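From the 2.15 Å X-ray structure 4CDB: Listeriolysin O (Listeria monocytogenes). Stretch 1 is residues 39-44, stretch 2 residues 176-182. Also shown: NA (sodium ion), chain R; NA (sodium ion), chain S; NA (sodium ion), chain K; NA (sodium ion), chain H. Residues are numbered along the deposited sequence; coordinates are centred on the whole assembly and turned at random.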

# COMPACT_ATOMS: atom_id res chain seq x y z
N VAL A 39 18.95 -1.45 -9.57
CA VAL A 39 17.73 -0.93 -10.18
C VAL A 39 16.64 -1.99 -10.33
O VAL A 39 16.93 -3.16 -10.59
CB VAL A 39 18.01 -0.31 -11.56
CG1 VAL A 39 18.78 0.99 -11.43
CG2 VAL A 39 18.78 -1.30 -12.43
N TYR A 40 15.39 -1.57 -10.17
CA TYR A 40 14.25 -2.40 -10.53
C TYR A 40 13.41 -1.71 -11.60
O TYR A 40 12.78 -0.68 -11.36
CB TYR A 40 13.37 -2.70 -9.31
CG TYR A 40 12.04 -3.32 -9.69
CD1 TYR A 40 11.97 -4.62 -10.17
CD2 TYR A 40 10.86 -2.59 -9.59
CE1 TYR A 40 10.76 -5.18 -10.54
CE2 TYR A 40 9.65 -3.15 -9.95
CZ TYR A 40 9.60 -4.44 -10.42
OH TYR A 40 8.39 -5.00 -10.78
N HIS A 41 13.42 -2.28 -12.80
CA HIS A 41 12.62 -1.75 -13.90
C HIS A 41 11.28 -2.48 -13.97
O HIS A 41 11.22 -3.64 -14.37
CB HIS A 41 13.37 -1.87 -15.22
CG HIS A 41 14.66 -1.11 -15.26
ND1 HIS A 41 14.71 0.27 -15.12
CD2 HIS A 41 15.94 -1.52 -15.41
CE1 HIS A 41 15.97 0.67 -15.19
NE2 HIS A 41 16.73 -0.40 -15.37
N GLY A 42 10.21 -1.79 -13.57
CA GLY A 42 8.89 -2.39 -13.51
C GLY A 42 8.21 -2.51 -14.86
O GLY A 42 8.85 -2.43 -15.90
N ASP A 43 6.89 -2.70 -14.83
CA ASP A 43 6.11 -2.84 -16.05
C ASP A 43 6.13 -1.57 -16.88
O ASP A 43 6.28 -0.47 -16.36
CB ASP A 43 4.66 -3.20 -15.74
CG ASP A 43 4.51 -4.58 -15.13
OD1 ASP A 43 5.45 -5.39 -15.25
OD2 ASP A 43 3.45 -4.85 -14.53
N ALA A 44 5.98 -1.73 -18.19
CA ALA A 44 5.77 -0.61 -19.09
C ALA A 44 4.34 -0.65 -19.60
O ALA A 44 3.94 -1.62 -20.25
CB ALA A 44 6.75 -0.68 -20.26
N GLU A 176 1.24 -6.09 -9.40
CA GLU A 176 2.36 -6.68 -8.68
C GLU A 176 3.61 -5.82 -8.81
O GLU A 176 4.30 -5.56 -7.82
CB GLU A 176 2.65 -8.09 -9.21
CG GLU A 176 3.83 -8.77 -8.53
CD GLU A 176 4.25 -10.06 -9.22
OE1 GLU A 176 4.79 -9.98 -10.35
OE2 GLU A 176 4.05 -11.14 -8.64
N SER A 177 3.88 -5.37 -10.02
CA SER A 177 5.07 -4.56 -10.30
C SER A 177 5.05 -3.23 -9.55
O SER A 177 6.09 -2.73 -9.13
CB SER A 177 5.20 -4.32 -11.80
OG SER A 177 6.35 -3.56 -12.09
N GLN A 178 3.85 -2.67 -9.39
CA GLN A 178 3.69 -1.43 -8.64
C GLN A 178 4.07 -1.63 -7.18
O GLN A 178 4.81 -0.83 -6.61
CB GLN A 178 2.23 -0.96 -8.72
CG GLN A 178 1.92 0.22 -7.80
CD GLN A 178 0.54 0.12 -7.19
OE1 GLN A 178 -0.13 -0.91 -7.30
NE2 GLN A 178 0.10 1.20 -6.55
N LEU A 179 3.58 -2.71 -6.59
CA LEU A 179 3.83 -2.99 -5.18
C LEU A 179 5.26 -3.47 -4.93
O LEU A 179 5.80 -3.27 -3.84
CB LEU A 179 2.81 -4.01 -4.65
CG LEU A 179 1.37 -3.48 -4.67
CD1 LEU A 179 0.40 -4.55 -4.19
CD2 LEU A 179 1.26 -2.23 -3.82
N ILE A 180 5.87 -4.08 -5.94
CA ILE A 180 7.28 -4.46 -5.85
C ILE A 180 8.16 -3.22 -5.78
O ILE A 180 9.14 -3.18 -5.04
CB ILE A 180 7.69 -5.37 -7.04
CG1 ILE A 180 7.08 -6.76 -6.87
CG2 ILE A 180 9.20 -5.49 -7.13
CD1 ILE A 180 7.41 -7.72 -8.00
N ALA A 181 7.80 -2.19 -6.53
CA ALA A 181 8.54 -0.93 -6.51
C ALA A 181 8.42 -0.23 -5.16
O ALA A 181 9.28 0.56 -4.78
CB ALA A 181 8.06 -0.01 -7.62
N LYS A 182 7.36 -0.55 -4.43
CA LYS A 182 7.08 0.09 -3.15
C LYS A 182 7.57 -0.74 -1.97
O LYS A 182 8.19 -0.22 -1.04
CB LYS A 182 5.58 0.34 -3.01
CG LYS A 182 5.16 1.03 -1.72
CD LYS A 182 5.16 2.55 -1.87
CE LYS A 182 4.62 3.22 -0.62
NZ LYS A 182 3.94 4.52 -0.92
NA NA R . 2.70 -6.43 -12.48
NA NA S . 3.10 -11.87 -6.38
NA NA K . 1.25 3.86 -6.19
NA NA H . 12.04 -2.98 -5.39
O HOH W 1 13.37 -1.29 -3.32
O HOH W 2 13.74 -4.81 -4.00
O HOH W 3 3.57 -14.01 -5.19

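How do the two backbones lie against each other? Residues 39-41 form a short strand that runs nearly antiparallel to the helix of residues 176-182, the two directions differing by 164° and the axes coming within 9.5 Å. Beyond the strand the chain draws closer to the helix: the CA atoms of Tyr40 and Ala181 are 7.1 Å apart, those of Gly42 and Ser177 only 5.4 Å. The contact is small, burying 236 Å² in all, and joins segments more than 130 residues apart in sequence.

Why does the approach tighten at Gly42? Glycine has no side chain, and here that absence leaves room for a hydroxyl: Gly42 CA sits 3.1 Å from Ser177 OG. A CB placed in ideal geometry on Gly42 would fall 2.6 Å from Ser177 OG, a clash. The close passage also brings the next residue's backbone amide within reach of the serine.

What makes Ser177 the polar centre of the contact? Its side chain points toward the strand segment, and its hydroxyl takes part in two hydrogen bonds across the interface. Asp43 N donates to Ser177 OG over 2.9 Å, with an N-H...O angle of 148°, so a backbone amide in the loop is satisfied by a helix side chain. Tyr40 OH and Ser177 OG lie 2.8 Å apart and form the second bond, in which either hydroxyl could be the donor. One buried serine oxygen thus ties together the tip of an aromatic side chain and the backbone two residues after the strand.

How does the tyrosine ring fit against the helix? Tyr40 points toward the helix with chi1 in the t well, and its ring packs against Ile180, whose CG2 lies over one face, 3.7 Å from the ring centroid and 21° off the normal. This is a CH-pi contact, a methyl group set against the pi cloud; the closest carbons, Tyr40 CZ and Ile180 CG2, are 3.5 Å apart. Ala181 adds a looser apolar contact, its CB 4.2 Å from Tyr40 CE2. The same side chain therefore combines apolar packing along its ring with a hydrogen bond at its hydroxyl.

What does the sodium ion of chain R add? The sodium ion of chain R lies 2.7 Å from Asp43 OD2, a natural ligand, and 2.9 Å from Ser177 N; an amide N-H is a poor ligand for a cation, so the second approach is better read as closeness than as a bond. The carboxylate offers the negative charge a cation favours, and Asp43 OD2 also comes within 3.3 Å of Ser177 CB.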